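Long-range contacts in clostridium acetobutylicum Q97KL0 (Clostridium acetobutylicum, PDB 1XBF), which is of unknown function but belongs to the UPF0047 (YjbQ) family and, in this crystal, carries a sulfate between its two antiparallel sheets: residues T45-T50 with R123-F128; I5-K10 with V127-I132. One frame throughout, in Å; residues are numbered along the deposited sequence.

Contact 1 of 2, residues T45-T50 with R123-F128. With SO4 (sulfate ion), chain D.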
ATOM      1  N   THR A  45       7.588   1.415  12.355  1.00 24.67           N
ATOM      2  CA  THR A  45       8.408   1.575  11.153  1.00 23.49           C
ATOM      3  C   THR A  45       9.198   0.324  10.794  1.00 21.30           C
ATOM      4  O   THR A  45       9.918   0.317   9.801  1.00 18.38           O
ATOM      5  CB  THR A  45       9.408   2.739  11.302  1.00 23.93           C
ATOM      6  OG1 THR A  45      10.233   2.519  12.453  1.00 26.10           O
ATOM      7  CG2 THR A  45       8.673   4.065  11.440  1.00 25.39           C
ATOM      8  N   THR A  46       9.087  -0.715  11.619  1.00 21.80           N
ATOM      9  CA  THR A  46       9.779  -1.970  11.356  1.00 21.94           C
ATOM     10  C   THR A  46       8.756  -3.099  11.279  1.00 22.30           C
ATOM     11  O   THR A  46       9.065  -4.262  11.521  1.00 23.48           O
ATOM     12  CB  THR A  46      10.859  -2.284  12.441  1.00 21.89           C
ATOM     13  OG1 THR A  46      10.258  -2.375  13.743  1.00 22.82           O
ATOM     14  CG2 THR A  46      11.913  -1.203  12.446  1.00 21.54           C
ATOM     15  N   ALA A  47       7.530  -2.727  10.928  1.00 22.24           N
ATOM     16  CA  ALA A  47       6.425  -3.659  10.770  1.00 21.82           C
ATOM     17  C   ALA A  47       5.429  -3.001   9.823  1.00 21.53           C
ATOM     18  O   ALA A  47       5.553  -1.822   9.504  1.00 23.34           O
ATOM     19  CB  ALA A  47       5.757  -3.939  12.120  1.00 24.08           C
ATOM     20  N   GLY A  48       4.445  -3.761   9.371  1.00 23.11           N
ATOM     21  CA  GLY A  48       3.460  -3.206   8.464  1.00 20.46           C
ATOM     22  C   GLY A  48       2.245  -4.091   8.426  1.00 19.65           C
ATOM     23  O   GLY A  48       2.101  -4.993   9.252  1.00 19.25           O
ATOM     24  N   ILE A  49       1.371  -3.833   7.459  1.00 18.29           N
ATOM     25  CA  ILE A  49       0.146  -4.594   7.287  1.00 16.15           C
ATOM     26  C   ILE A  49       0.066  -5.061   5.829  1.00 14.60           C
ATOM     27  O   ILE A  49       0.410  -4.313   4.925  1.00 15.50           O
ATOM     28  CB  ILE A  49      -1.109  -3.708   7.511  1.00 18.57           C
ATOM     29  CG1 ILE A  49      -1.056  -3.003   8.878  1.00 18.50           C
ATOM     30  CG2 ILE A  49      -2.360  -4.557   7.379  1.00 16.52           C
ATOM     31  CD1 ILE A  49      -1.260  -3.931  10.064  1.00 19.18           C
ATOM     32  N   THR A  50      -0.363  -6.294   5.598  1.00 14.83           N
ATOM     33  CA  THR A  50      -0.568  -6.759   4.227  1.00 17.89           C
ATOM     34  C   THR A  50      -1.745  -7.699   4.254  1.00 18.60           C
ATOM     35  O   THR A  50      -2.153  -8.174   5.323  1.00 21.24           O
ATOM     36  CB  THR A  50       0.648  -7.511   3.606  1.00 18.88           C
ATOM     37  OG1 THR A  50       0.440  -7.644   2.186  1.00 18.73           O
ATOM     38  CG2 THR A  50       0.797  -8.905   4.207  1.00 15.23           C
ATOM     39  N   ARG A 123       8.546  -8.142  20.050  1.00 37.81           N
ATOM     40  CA  ARG A 123       8.230  -6.844  20.633  1.00 39.03           C
ATOM     41  C   ARG A 123       6.750  -6.750  20.979  1.00 38.53           C
ATOM     42  O   ARG A 123       5.954  -7.584  20.559  1.00 38.17           O
ATOM     43  CB  ARG A 123       8.592  -5.718  19.652  1.00 40.09           C
ATOM     44  CG  ARG A 123      10.065  -5.685  19.263  1.00 42.97           C
ATOM     45  CD  ARG A 123      10.384  -4.623  18.221  1.00 44.94           C
ATOM     46  NE  ARG A 123      10.301  -3.266  18.745  1.00 47.90           N
ATOM     47  CZ  ARG A 123      10.667  -2.182  18.066  1.00 49.21           C
ATOM     48  NH1 ARG A 123      10.556  -0.980  18.618  1.00 49.41           N
ATOM     49  NH2 ARG A 123      11.144  -2.301  16.832  1.00 49.84           N
ATOM     50  N   ASP A 124       6.397  -5.738  21.766  1.00 39.08           N
ATOM     51  CA  ASP A 124       5.006  -5.499  22.138  1.00 39.67           C
ATOM     52  C   ASP A 124       4.538  -4.457  21.130  1.00 36.68           C
ATOM     53  O   ASP A 124       4.966  -3.308  21.179  1.00 36.22           O
ATOM     54  CB  ASP A 124       4.913  -4.936  23.560  1.00 41.46           C
ATOM     55  CG  ASP A 124       5.390  -5.923  24.611  1.00 45.27           C
ATOM     56  OD1 ASP A 124       4.767  -6.995  24.747  1.00 46.01           O
ATOM     57  OD2 ASP A 124       6.395  -5.626  25.290  1.00 47.38           O
ATOM     58  N   ARG A 125       3.669  -4.862  20.213  1.00 34.61           N
ATOM     59  CA  ARG A 125       3.198  -3.957  19.170  1.00 32.04           C
ATOM     60  C   ARG A 125       1.751  -3.520  19.320  1.00 31.26           C
ATOM     61  O   ARG A 125       1.013  -4.030  20.154  1.00 29.95           O
ATOM     62  CB  ARG A 125       3.371  -4.621  17.802  1.00 29.44           C
ATOM     63  CG  ARG A 125       4.771  -5.151  17.514  1.00 27.38           C
ATOM     64  CD  ARG A 125       5.787  -4.031  17.339  1.00 27.08           C
ATOM     65  NE  ARG A 125       6.826  -4.422  16.390  1.00 27.69           N
ATOM     66  CZ  ARG A 125       7.788  -3.615  15.962  1.00 27.07           C
ATOM     67  NH1 ARG A 125       7.856  -2.367  16.405  1.00 28.30           N
ATOM     68  NH2 ARG A 125       8.669  -4.044  15.069  1.00 27.01           N
ATOM     69  N   LYS A 126       1.363  -2.562  18.487  1.00 30.78           N
ATOM     70  CA  LYS A 126       0.009  -2.036  18.470  1.00 31.93           C
ATOM     71  C   LYS A 126      -0.488  -2.018  17.028  1.00 32.05           C
ATOM     72  O   LYS A 126       0.297  -2.016  16.079  1.00 29.71           O
ATOM     73  CB  LYS A 126      -0.023  -0.604  19.010  1.00 33.63           C
ATOM     74  CG  LYS A 126       0.241  -0.455  20.504  1.00 37.83           C
ATOM     75  CD  LYS A 126      -0.911  -1.018  21.324  1.00 41.78           C
ATOM     76  CE  LYS A 126      -0.837  -0.544  22.766  1.00 43.30           C
ATOM     77  NZ  LYS A 126      -0.873   0.945  22.845  1.00 45.34           N
ATOM     78  N   VAL A 127      -1.800  -2.010  16.866  1.00 32.10           N
ATOM     79  CA  VAL A 127      -2.383  -1.940  15.544  1.00 31.82           C
ATOM     80  C   VAL A 127      -3.658  -1.138  15.731  1.00 32.01           C
ATOM     81  O   VAL A 127      -4.435  -1.410  16.650  1.00 30.15           O
ATOM     82  CB  VAL A 127      -2.681  -3.353  14.967  1.00 32.62           C
ATOM     83  CG1 VAL A 127      -3.796  -4.027  15.746  1.00 31.36           C
ATOM     84  CG2 VAL A 127      -3.036  -3.244  13.489  1.00 34.34           C
ATOM     85  N   PHE A 128      -3.853  -0.120  14.897  1.00 30.66           N
ATOM     86  CA  PHE A 128      -5.046   0.708  14.999  1.00 30.59           C
ATOM     87  C   PHE A 128      -6.072   0.282  13.963  1.00 32.28           C
ATOM     88  O   PHE A 128      -5.725  -0.021  12.819  1.00 31.28           O
ATOM     89  CB  PHE A 128      -4.726   2.188  14.768  1.00 29.51           C
ATOM     90  CG  PHE A 128      -3.562   2.704  15.560  1.00 28.09           C
ATOM     91  CD1 PHE A 128      -3.250   2.178  16.807  1.00 29.32           C
ATOM     92  CD2 PHE A 128      -2.806   3.767  15.073  1.00 29.39           C
ATOM     93  CE1 PHE A 128      -2.201   2.706  17.563  1.00 30.48           C
ATOM     94  CE2 PHE A 128      -1.757   4.306  15.815  1.00 29.82           C
ATOM     95  CZ  PHE A 128      -1.451   3.775  17.066  1.00 31.20           C
TER
HETATM   96  S   SO4 D 201       8.928   1.154  15.792  1.00 30.44           S
HETATM   97  O1  SO4 D 201      10.137   1.071  16.625  1.00 33.00           O
HETATM   98  O2  SO4 D 201       9.036   2.322  14.899  1.00 30.52           O
HETATM   99  O3  SO4 D 201       8.805  -0.080  14.991  1.00 31.60           O
HETATM  100  O4  SO4 D 201       7.740   1.291  16.648  1.00 30.42           O
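Thr-46 and Arg-125 meet in a small anion pocket between two antiparallel sheets packed face to face. Strand 47-53 is an edge strand of the three-stranded sheet, and strand 124-133 lies inside the five-stranded one. Their CA atoms stay well apart, with Ala-47 and Arg-125 9.0 Å from each other, so side chains make the contact.

The two main side chains run roughly perpendicular. Arg-125 NH2 donates to Thr-46 OG1 over 2.7 Å, at an N-H...O angle of 160° and close to the guanidinium plane. The arginine chain bends at chi2 (-69°) and chi3, which turns the guanidinium toward Thr-46 and the sulfate. The methyl of Ala-47 lies over one face of this guanidinium, and Arg-123 CD lies over its centre.

A sulfate, probably from the crystallisation liquor, sits in the pocket. Its O3 accepts from Arg-125 NH1 at 2.9 Å and from Thr-46 OG1, so that hydroxyl accepts from the arginine and donates to the anion. The amide of Thr-45 and its OG1 both reach O2. The two arginines gather round the anion, and their charges are probably balanced by it and by salt bridges from Arg-125 to Glu-118 and from Arg-123 to Asp-120. Trp-111 of a second subunit packs on Thr-45. The arrangement is consistent with a site for a small anion; the natural ligand is not known.

Further along, the sheets meet through hydrocarbon, where Ile-49 CD1 touches Val-127 CG2 at 3.9 Å. Arg-123 reaches the same anion as Arg-125: its NH1 bonds sulfate O1 at 2.9 Å, while Arg-125 NH1 sits 3.2 Å above the plane of the Arg-123 guanidinium, over its centre.

Contact 2 of 2, residues I5-K10 with V127-I132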
ATOM      1  N   ILE A   5      -9.976   2.032  17.754  1.00 46.44           N
ATOM      2  CA  ILE A   5      -9.567   1.170  18.855  1.00 45.98           C
ATOM      3  C   ILE A   5      -8.154   0.657  18.616  1.00 45.76           C
ATOM      4  O   ILE A   5      -7.769   0.349  17.489  1.00 45.51           O
ATOM      5  CB  ILE A   5     -10.530  -0.033  19.047  1.00 46.58           C
ATOM      6  CG1 ILE A   5     -10.610  -0.877  17.773  1.00 46.86           C
ATOM      7  CG2 ILE A   5     -11.913   0.473  19.427  1.00 46.29           C
ATOM      8  CD1 ILE A   5     -11.436  -0.248  16.666  1.00 48.84           C
ATOM      9  N   GLU A   6      -7.381   0.580  19.691  1.00 44.89           N
ATOM     10  CA  GLU A   6      -6.003   0.124  19.614  1.00 44.91           C
ATOM     11  C   GLU A   6      -5.852  -1.259  20.232  1.00 44.97           C
ATOM     12  O   GLU A   6      -6.141  -1.450  21.413  1.00 44.97           O
ATOM     13  CB  GLU A   6      -5.100   1.128  20.334  1.00 44.88           C
ATOM     14  CG  GLU A   6      -5.176   2.527  19.745  1.00 47.17           C
ATOM     15  CD  GLU A   6      -4.561   3.587  20.633  1.00 48.26           C
ATOM     16  OE1 GLU A   6      -3.376   3.446  21.007  1.00 49.48           O
ATOM     17  OE2 GLU A   6      -5.267   4.567  20.954  1.00 49.06           O
ATOM     18  N   TYR A   7      -5.416  -2.224  19.427  1.00 43.64           N
ATOM     19  CA  TYR A   7      -5.212  -3.585  19.910  1.00 44.19           C
ATOM     20  C   TYR A   7      -3.736  -3.801  20.207  1.00 43.91           C
ATOM     21  O   TYR A   7      -2.872  -3.196  19.576  1.00 44.43           O
ATOM     22  CB  TYR A   7      -5.677  -4.606  18.872  1.00 45.33           C
ATOM     23  CG  TYR A   7      -7.166  -4.612  18.626  1.00 47.09           C
ATOM     24  CD1 TYR A   7      -7.690  -4.251  17.387  1.00 46.65           C
ATOM     25  CD2 TYR A   7      -8.056  -5.006  19.626  1.00 47.94           C
ATOM     26  CE1 TYR A   7      -9.061  -4.285  17.144  1.00 47.82           C
ATOM     27  CE2 TYR A   7      -9.434  -5.042  19.395  1.00 48.82           C
ATOM     28  CZ  TYR A   7      -9.928  -4.681  18.151  1.00 48.06           C
ATOM     29  OH  TYR A   7     -11.284  -4.719  17.916  1.00 49.88           O
ATOM     30  N   SER A   8      -3.449  -4.666  21.173  1.00 43.40           N
ATOM     31  CA  SER A   8      -2.075  -4.956  21.559  1.00 44.66           C
ATOM     32  C   SER A   8      -1.626  -6.282  20.950  1.00 44.53           C
ATOM     33  O   SER A   8      -2.377  -7.256  20.948  1.00 45.86           O
ATOM     34  CB  SER A   8      -1.972  -5.002  23.088  1.00 44.86           C
ATOM     35  OG  SER A   8      -0.667  -5.343  23.509  1.00 47.43           O
ATOM     36  N   LEU A   9      -0.404  -6.311  20.424  1.00 45.11           N
ATOM     37  CA  LEU A   9       0.147  -7.510  19.798  1.00 45.80           C
ATOM     38  C   LEU A   9       1.494  -7.884  20.377  1.00 46.26           C
ATOM     39  O   LEU A   9       2.347  -7.024  20.596  1.00 46.59           O
ATOM     40  CB  LEU A   9       0.339  -7.309  18.290  1.00 46.63           C
ATOM     41  CG  LEU A   9      -0.821  -7.381  17.300  1.00 46.91           C
ATOM     42  CD1 LEU A   9      -1.420  -8.774  17.327  1.00 48.54           C
ATOM     43  CD2 LEU A   9      -1.858  -6.335  17.640  1.00 48.41           C
ATOM     44  N   LYS A  10       1.689  -9.176  20.606  1.00 46.44           N
ATOM     45  CA  LYS A  10       2.950  -9.677  21.126  1.00 46.89           C
ATOM     46  C   LYS A  10       3.546 -10.588  20.060  1.00 46.37           C
ATOM     47  O   LYS A  10       3.043 -11.688  19.824  1.00 46.78           O
ATOM     48  CB  LYS A  10       2.719 -10.468  22.419  1.00 49.91           C
ATOM     49  CG  LYS A  10       3.992 -10.997  23.066  1.00 51.05           C
ATOM     50  CD  LYS A  10       4.856  -9.864  23.607  1.00 53.07           C
ATOM     51  CE  LYS A  10       6.165 -10.378  24.197  1.00 54.16           C
ATOM     52  NZ  LYS A  10       7.062 -10.985  23.168  1.00 54.87           N
ATOM     53  N   VAL A 127      -1.800  -2.010  16.866  1.00 32.10           N
ATOM     54  CA  VAL A 127      -2.383  -1.940  15.544  1.00 31.82           C
ATOM     55  C   VAL A 127      -3.658  -1.138  15.731  1.00 32.01           C
ATOM     56  O   VAL A 127      -4.435  -1.410  16.650  1.00 30.15           O
ATOM     57  CB  VAL A 127      -2.681  -3.353  14.967  1.00 32.62           C
ATOM     58  CG1 VAL A 127      -3.796  -4.027  15.746  1.00 31.36           C
ATOM     59  CG2 VAL A 127      -3.036  -3.244  13.489  1.00 34.34           C
ATOM     60  N   PHE A 128      -3.853  -0.120  14.897  1.00 30.66           N
ATOM     61  CA  PHE A 128      -5.046   0.708  14.999  1.00 30.59           C
ATOM     62  C   PHE A 128      -6.072   0.282  13.963  1.00 32.28           C
ATOM     63  O   PHE A 128      -5.725  -0.021  12.819  1.00 31.28           O
ATOM     64  CB  PHE A 128      -4.726   2.188  14.768  1.00 29.51           C
ATOM     65  CG  PHE A 128      -3.562   2.704  15.560  1.00 28.09           C
ATOM     66  CD1 PHE A 128      -3.250   2.178  16.807  1.00 29.32           C
ATOM     67  CD2 PHE A 128      -2.806   3.767  15.073  1.00 29.39           C
ATOM     68  CE1 PHE A 128      -2.201   2.706  17.563  1.00 30.48           C
ATOM     69  CE2 PHE A 128      -1.757   4.306  15.815  1.00 29.82           C
ATOM     70  CZ  PHE A 128      -1.451   3.775  17.066  1.00 31.20           C
ATOM     71  N   VAL A 129      -7.338   0.263  14.365  1.00 30.98           N
ATOM     72  CA  VAL A 129      -8.413  -0.111  13.464  1.00 32.21           C
ATOM     73  C   VAL A 129      -9.481   0.974  13.497  1.00 34.06           C
ATOM     74  O   VAL A 129     -10.056   1.260  14.549  1.00 33.54           O
ATOM     75  CB  VAL A 129      -9.051  -1.458  13.872  1.00 31.39           C
ATOM     76  CG1 VAL A 129     -10.125  -1.848  12.876  1.00 31.04           C
ATOM     77  CG2 VAL A 129      -7.980  -2.536  13.947  1.00 30.22           C
ATOM     78  N   LYS A 130      -9.730   1.600  12.353  1.00 34.51           N
ATOM     79  CA  LYS A 130     -10.745   2.639  12.289  1.00 36.54           C
ATOM     80  C   LYS A 130     -11.853   2.208  11.341  1.00 37.85           C
ATOM     81  O   LYS A 130     -11.597   1.838  10.195  1.00 36.92           O
ATOM     82  CB  LYS A 130     -10.132   3.963  11.823  1.00 37.78           C
ATOM     83  CG  LYS A 130     -11.100   5.143  11.865  1.00 39.27           C
ATOM     84  CD  LYS A 130     -10.382   6.462  11.613  1.00 41.36           C
ATOM     85  CE  LYS A 130     -11.331   7.652  11.757  1.00 43.72           C
ATOM     86  NZ  LYS A 130     -11.842   7.811  13.151  1.00 42.55           N
ATOM     87  N   ILE A 131     -13.086   2.235  11.835  1.00 38.83           N
ATOM     88  CA  ILE A 131     -14.232   1.862  11.025  1.00 41.52           C
ATOM     89  C   ILE A 131     -14.894   3.133  10.513  1.00 43.85           C
ATOM     90  O   ILE A 131     -15.326   3.979  11.302  1.00 43.95           O
ATOM     91  CB  ILE A 131     -15.253   1.052  11.848  1.00 42.33           C
ATOM     92  CG1 ILE A 131     -14.584  -0.196  12.427  1.00 42.15           C
ATOM     93  CG2 ILE A 131     -16.422   0.641  10.969  1.00 41.49           C
ATOM     94  CD1 ILE A 131     -14.095  -1.174  11.370  1.00 42.25           C
ATOM     95  N   ILE A 132     -14.953   3.274   9.193  1.00 45.96           N
ATOM     96  CA  ILE A 132     -15.567   4.444   8.570  1.00 48.28           C
ATOM     97  C   ILE A 132     -16.999   4.119   8.173  1.00 50.20           C
ATOM     98  O   ILE A 132     -17.238   3.425   7.184  1.00 49.42           O
ATOM     99  CB  ILE A 132     -14.784   4.892   7.321  1.00 47.66           C
ATOM    100  CG1 ILE A 132     -13.344   5.230   7.712  1.00 46.94           C
ATOM    101  CG2 ILE A 132     -15.450   6.107   6.692  1.00 47.68           C
ATOM    102  CD1 ILE A 132     -13.237   6.304   8.773  1.00 47.79           C
TER
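Tyr-7 and Val-127 face each other as a hydrogen-bonded antiparallel pair between edge strand 5-10 and strand 124-133. Ile-5 and Val-129 form the next such pair. Each pair has two backbone bonds, among them Tyr-7 N to Val-127 O at 3.1 Å. The strand directions are 150° apart.

The tightly packed apolar side is the face carrying Ile-5, Tyr-7, Val-127 and Val-129. Val-127 CG1 touches both Tyr-7 CB at 3.7 Å and Leu-9 CD2 at 3.6 Å. Val-129 CG2 lies in the plane of the Tyr-7 ring, 3.8 Å from CE1 at its edge. Ala-27 of helix 21-31 packs against Ile-5, Tyr-7 and Val-129.

On the other face, exposed Glu-6 runs alongside buried Phe-128, its non-hydrogen-bonded partner. With chi1 -59° Glu-6 CG lies beside the backbone N, 3.5 Å from Phe-128 CD1. The extended chain then carries the carboxylate onward alongside the ring, its plane 77° from it. Lys-107 of a second subunit makes a cation-pi contact with that ring and a weak, long ion pair with Glu-6. Backbone bonds thus set the register, hydrocarbon packs one face, and charge borders the subunit interface on the other.

The chain starts with strand 5-10, whose neighbour in the sheet, strand 124-133, is the last strand. Between them come strand 16-19, helix 21-31, strand 37-41 and segment 45-50, among others. Seventy-two residues after that segment, 123-128 closes contact 1, and the same strand runs on to close contact 2 after a span of 116 residues from strand 5-10. The loop of contact 1 is nested in the longer one of contact 2, and both share Val-127 and Phe-128. Contact 2 joins neighbours within the five-stranded sheet, whereas contact 1 links that sheet to the three-stranded one. A probable hydrogen bond from Arg-125 N to Leu-9 O (2.6 Å) connects them directly.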